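Local coordinates for protein pyridoxine 4-oxidase (Mesorhizobium loti, PDB 4HA6) that uses FAD to oxidise the 4-hydroxymethyl group of pyridoxine to the aldehyde pyridoxal, with molecular oxygen as electron acceptor, as a member of the GMC oxidoreductase family, at residues R19-P24 with R205-L210. Residues are numbered along the deposited sequence; the frame is centred on the assembly and turned at random.
Sequences RLSEDP and RGRKNL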
loop_
_atom_site.group_PDB
_atom_site.type_symbol
_atom_site.label_atom_id
_atom_site.label_comp_id
_atom_site.label_asym_id
_atom_site.label_seq_id
_atom_site.Cartn_x
_atom_site.Cartn_y
_atom_site.Cartn_z
ATOM N N ARG A 19 -0.026 13.180 15.624
ATOM C CA ARG A 19 1.153 14.048 15.567
ATOM C C ARG A 19 0.826 15.548 15.547
ATOM O O ARG A 19 1.459 16.330 16.264
ATOM C CB ARG A 19 2.086 13.639 14.419
ATOM C CG ARG A 19 2.784 12.273 14.674
ATOM C CD ARG A 19 4.261 12.402 15.020
ATOM N NE ARG A 19 4.532 13.628 15.744
ATOM C CZ ARG A 19 5.394 14.557 15.348
ATOM N NH1 ARG A 19 6.102 14.400 14.236
ATOM N NH2 ARG A 19 5.550 15.648 16.081
ATOM N N LEU A 20 -0.169 15.947 14.757
ATOM C CA LEU A 20 -0.570 17.350 14.700
ATOM C C LEU A 20 -1.082 17.828 16.062
ATOM O O LEU A 20 -0.745 18.920 16.500
ATOM C CB LEU A 20 -1.614 17.585 13.590
ATOM C CG LEU A 20 -1.112 17.241 12.185
ATOM C CD1 LEU A 20 -2.066 17.699 11.083
ATOM C CD2 LEU A 20 0.259 17.830 11.967
ATOM N N SER A 21 -1.851 16.993 16.751
ATOM C CA SER A 21 -2.444 17.392 18.028
ATOM C C SER A 21 -1.447 17.417 19.191
ATOM O O SER A 21 -1.803 17.811 20.307
ATOM C CB SER A 21 -3.628 16.496 18.373
ATOM O OG SER A 21 -3.197 15.164 18.553
ATOM N N GLU A 22 -0.206 16.998 18.939
ATOM C CA GLU A 22 0.867 17.161 19.924
ATOM C C GLU A 22 1.118 18.646 20.242
ATOM O O GLU A 22 1.608 18.987 21.318
ATOM C CB GLU A 22 2.139 16.455 19.444
ATOM C CG GLU A 22 2.012 14.942 19.510
ATOM C CD GLU A 22 3.245 14.220 19.005
ATOM O OE1 GLU A 22 4.256 14.887 18.713
ATOM O OE2 GLU A 22 3.197 12.979 18.898
ATOM N N ASP A 23 0.766 19.513 19.300
ATOM C CA ASP A 23 0.745 20.962 19.527
ATOM C C ASP A 23 -0.537 21.346 20.265
ATOM O O ASP A 23 -1.631 21.305 19.700
ATOM C CB ASP A 23 0.830 21.706 18.186
ATOM C CG ASP A 23 0.867 23.232 18.347
ATOM O OD1 ASP A 23 0.928 23.731 19.495
ATOM O OD2 ASP A 23 0.847 23.926 17.307
ATOM N N PRO A 24 -0.406 21.726 21.539
ATOM C CA PRO A 24 -1.599 22.065 22.326
ATOM C C PRO A 24 -2.317 23.305 21.796
ATOM O O PRO A 24 -3.470 23.530 22.157
ATOM C CB PRO A 24 -1.035 22.321 23.734
ATOM C CG PRO A 24 0.430 22.612 23.524
ATOM C CD PRO A 24 0.834 21.792 22.332
ATOM N N ARG A 205 -6.150 10.018 22.237
ATOM C CA ARG A 205 -7.587 10.239 22.051
ATOM C C ARG A 205 -8.180 11.123 23.159
ATOM O O ARG A 205 -9.176 11.816 22.945
ATOM C CB ARG A 205 -8.337 8.909 21.967
ATOM C CG ARG A 205 -7.995 8.035 20.745
ATOM C CD ARG A 205 -8.638 6.643 20.872
ATOM N NE ARG A 205 -8.456 5.768 19.703
ATOM C CZ ARG A 205 -9.397 5.541 18.786
ATOM N NH1 ARG A 205 -10.580 6.130 18.894
ATOM N NH2 ARG A 205 -9.164 4.727 17.760
ATOM N N GLY A 206 -7.558 11.112 24.333
ATOM C CA GLY A 206 -8.043 11.911 25.447
ATOM C C GLY A 206 -7.756 13.400 25.342
ATOM O O GLY A 206 -8.307 14.184 26.115
ATOM N N ARG A 207 -6.901 13.796 24.398
ATOM C CA ARG A 207 -6.515 15.203 24.256
ATOM C C ARG A 207 -7.729 16.087 23.977
ATOM O O ARG A 207 -8.566 15.758 23.129
ATOM C CB ARG A 207 -5.484 15.371 23.129
ATOM C CG ARG A 207 -4.159 14.668 23.378
ATOM C CD ARG A 207 -3.211 14.766 22.183
ATOM N NE ARG A 207 -1.934 14.129 22.491
ATOM C CZ ARG A 207 -1.006 13.789 21.595
ATOM N NH1 ARG A 207 -1.196 14.024 20.301
ATOM N NH2 ARG A 207 0.121 13.202 22.000
ATOM N N LYS A 208 -7.821 17.215 24.679
ATOM C CA LYS A 208 -8.988 18.093 24.549
ATOM C C LYS A 208 -8.995 18.835 23.213
ATOM O O LYS A 208 -10.023 19.384 22.813
ATOM C CB LYS A 208 -9.064 19.092 25.714
ATOM C CG LYS A 208 -8.335 20.402 25.445
ATOM C CD LYS A 208 -7.061 20.526 26.268
ATOM C CE LYS A 208 -7.365 20.957 27.700
ATOM N NZ LYS A 208 -6.129 21.070 28.523
ATOM N N ASN A 209 -7.852 18.841 22.523
ATOM C CA ASN A 209 -7.739 19.513 21.227
ATOM C C ASN A 209 -7.902 18.564 20.029
ATOM O O ASN A 209 -7.849 18.990 18.868
ATOM C CB ASN A 209 -6.403 20.260 21.129
ATOM C CG ASN A 209 -5.211 19.330 21.208
ATOM O OD1 ASN A 209 -5.291 18.262 21.805
ATOM N ND2 ASN A 209 -4.093 19.731 20.602
ATOM N N LEU A 210 -8.086 17.279 20.305
ATOM C CA LEU A 210 -8.347 16.319 19.229
ATOM C C LEU A 210 -9.803 15.862 19.273
ATOM O O LEU A 210 -10.307 15.451 20.325
ATOM C CB LEU A 210 -7.400 15.112 19.329
ATOM C CG LEU A 210 -7.647 13.970 18.334
ATOM C CD1 LEU A 210 -7.548 14.483 16.898
ATOM C CD2 LEU A 210 -6.682 12.810 18.559
HETATM O O HOH W 1 0.988 11.927 19.795
#
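R207 and N209 reach across to the end of helix 11-20 and serve the oxygens of S21. R207 is extended from CG to NE, long enough to bring NH1 within 2.9 Å of S21 OG, which lies in the guanidinium plane. The serine hydroxyl suits a helix end because it can work both ways: it accepts from R207 and also bonds to the carbonyls of A17 and A18, to the second of which NH1 adds a weak bond. N209 ND2 donates to S21 O at 3.0 Å, nearly straight (168°), and also to S26 O; an amide nitrogen, with two hydrogens, can supply both carbonyls. E22 has its OE1 in a salt bridge with R19 NH2 (3.0 Å), while its OE2 receives a bond from a water that in turn accepts from R207 NH2. E22 OE2 and R207 NH2 stay 4.4 Å apart, too far for a direct salt bridge, and the water bridges the two groups, with E22 CG lying 3.4 Å from R207 NH1. A leucine in place of R207 would probably leave S21 OG without this donor and break the water bridge to E22. Beneath the polar groups, S21 CB meets L210 CB at 4.1 Å, and both side chains touch V28. The contact thus joins the C-terminal end of the first helix of the Rossmann-type FAD-binding fold to the turn entering outermost strand 210-213, beside strand 28-31, while R19 reaches back to E498 on helix 490-506.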